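Local structure of type-2 ice-structuring protein (Brachyopsis rostratus, 2ZIB) at residues His44-Ile48 and Val65-Gly69. The protein binds to ice crystals and inhibits their growth, protecting the fish's blood from freezing in subzero sea water. Numbering follows the deposited sequence.
Sequences HLASI and VWIGG. With SO4 (sulfate ion), chain B.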
loop_
_atom_site.group_PDB
_atom_site.type_symbol
_atom_site.label_atom_id
_atom_site.label_comp_id
_atom_site.label_asym_id
_atom_site.label_seq_id
_atom_site.Cartn_x
_atom_site.Cartn_y
_atom_site.Cartn_z
ATOM N N HIS A 44 0.013 0.008 8.965
ATOM C CA HIS A 44 -0.653 -0.920 8.009
ATOM C C HIS A 44 0.103 -0.792 6.713
ATOM O O HIS A 44 0.758 0.232 6.473
ATOM C CB HIS A 44 -2.129 -0.529 7.781
ATOM C CG HIS A 44 -3.019 -0.835 8.942
ATOM N ND1 HIS A 44 -3.397 -2.119 9.252
ATOM C CD2 HIS A 44 -3.540 -0.038 9.899
ATOM C CE1 HIS A 44 -4.167 -2.093 10.339
ATOM N NE2 HIS A 44 -4.265 -0.837 10.751
ATOM N N LEU A 45 -0.070 -1.770 5.814
ATOM C CA LEU A 45 0.302 -1.481 4.430
ATOM C C LEU A 45 -0.373 -0.168 4.002
ATOM O O LEU A 45 -1.515 0.087 4.394
ATOM C CB LEU A 45 -0.175 -2.635 3.545
ATOM C CG LEU A 45 0.708 -3.883 3.600
ATOM C CD1 LEU A 45 0.023 -5.046 2.879
ATOM C CD2 LEU A 45 2.092 -3.634 3.009
ATOM N N ALA A 46 0.296 0.615 3.172
ATOM C CA ALA A 46 -0.237 1.938 2.861
ATOM C C ALA A 46 -1.543 1.852 2.093
ATOM O O ALA A 46 -1.681 1.104 1.115
ATOM C CB ALA A 46 0.776 2.702 2.025
ATOM N N SER A 47 -2.487 2.724 2.482
ATOM C CA SER A 47 -3.628 3.058 1.633
ATOM C C SER A 47 -3.309 4.342 0.871
ATOM O O SER A 47 -2.501 5.171 1.325
ATOM C CB SER A 47 -4.884 3.204 2.479
ATOM O OG SER A 47 -4.735 4.305 3.357
ATOM N N ILE A 48 -3.948 4.517 -0.286
ATOM C CA ILE A 48 -3.662 5.614 -1.197
ATOM C C ILE A 48 -4.959 6.295 -1.604
ATOM O O ILE A 48 -5.923 5.641 -2.032
ATOM C CB ILE A 48 -2.926 5.093 -2.436
ATOM C CG1 ILE A 48 -1.657 4.312 -2.047
ATOM C CG2 ILE A 48 -2.632 6.260 -3.403
ATOM C CD1 ILE A 48 -0.793 3.855 -3.209
ATOM N N VAL A 65 5.548 -3.079 -5.274
ATOM C CA VAL A 65 5.364 -3.096 -3.809
ATOM C C VAL A 65 3.941 -3.480 -3.480
ATOM O O VAL A 65 2.974 -3.019 -4.110
ATOM C CB VAL A 65 5.675 -1.723 -3.105
ATOM C CG1 VAL A 65 7.164 -1.468 -3.061
ATOM C CG2 VAL A 65 4.877 -0.540 -3.692
ATOM N N TRP A 66 3.802 -4.323 -2.467
ATOM C CA TRP A 66 2.489 -4.518 -1.853
ATOM C C TRP A 66 1.976 -3.243 -1.187
ATOM O O TRP A 66 2.742 -2.556 -0.526
ATOM C CB TRP A 66 2.559 -5.635 -0.818
ATOM C CG TRP A 66 2.750 -7.008 -1.331
ATOM C CD1 TRP A 66 3.688 -7.930 -0.891
ATOM C CD2 TRP A 66 1.925 -7.709 -2.292
ATOM N NE1 TRP A 66 3.484 -9.142 -1.505
ATOM C CE2 TRP A 66 2.376 -9.064 -2.321
ATOM C CE3 TRP A 66 0.772 -7.367 -3.039
ATOM C CZ2 TRP A 66 1.767 -10.035 -3.139
ATOM C CZ3 TRP A 66 0.190 -8.331 -3.862
ATOM C CH2 TRP A 66 0.685 -9.659 -3.894
ATOM N N ILE A 67 0.696 -2.956 -1.399
ATOM C CA ILE A 67 -0.021 -1.895 -0.657
ATOM C C ILE A 67 -1.251 -2.500 -0.005
ATOM O O ILE A 67 -1.492 -3.715 -0.136
ATOM C CB ILE A 67 -0.297 -0.665 -1.554
ATOM C CG1 ILE A 67 -1.097 -1.053 -2.818
ATOM C CG2 ILE A 67 1.058 0.023 -1.897
ATOM C CD1 ILE A 67 -1.560 0.149 -3.632
ATOM N N GLY A 68 -2.048 -1.691 0.704
ATOM C CA GLY A 68 -2.958 -2.293 1.666
ATOM C C GLY A 68 -4.308 -2.777 1.192
ATOM O O GLY A 68 -5.190 -3.010 2.012
ATOM N N GLY A 69 -4.481 -2.970 -0.121
ATOM C CA GLY A 69 -5.755 -3.376 -0.666
ATOM C C GLY A 69 -5.871 -4.893 -0.748
ATOM O O GLY A 69 -4.930 -5.607 -1.137
HETATM S S SO4 B . -4.771 1.452 13.304
HETATM O O1 SO4 B . -3.263 1.254 13.204
HETATM O O2 SO4 B . -5.496 0.304 12.808
HETATM O O3 SO4 B . -5.122 1.640 14.720
HETATM O O4 SO4 B . -5.182 2.540 12.408
#
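L45 and G68 bring the backbones of H44-I48 and V65-G69 within 4.4 Å, CA to CA, and one hydrogen bond joins them, from G68 N to A46 O (2.8 Å, N-H...O 155°). The same oxygen also rests against I67, with A46 O 3.5 Å from I67 CB. L45 CB packs 3.4 Å from G68 CA, closer than usual van der Waals contact, against a residue with no side chain. The first torsion of L45 (chi1 -78°) carries CG beside the backbone N, and its two methyls touch carbonyl oxygens, CD1 3.6 Å from I67 O and CD2 3.8 Å from W66 O. Beyond this seam I48 and I67 cross at about a right angle, touching through their end methyls, CD1 to CD1 at 3.8 Å. W31 of helix 31-40 covers L45 and donates its NE1 to I67 O, while A46 and W66 bond through their backbones to strand 124-131. H44, turned away from this core, gives an almost straight hydrogen bond from NE2 to O2 of a sulfate, probably from the crystallisation liquor, in the plane of its ring; its ND1 is hydrogen-bonded to E35 OE2. Strands 44-45 and 65-67 both pair with 124-131, the first antiparallel and the second parallel, and the contact joins A46, just after the first, to G68, where the chain turns a corner. It lies in the buried centre of the C-type lectin fold.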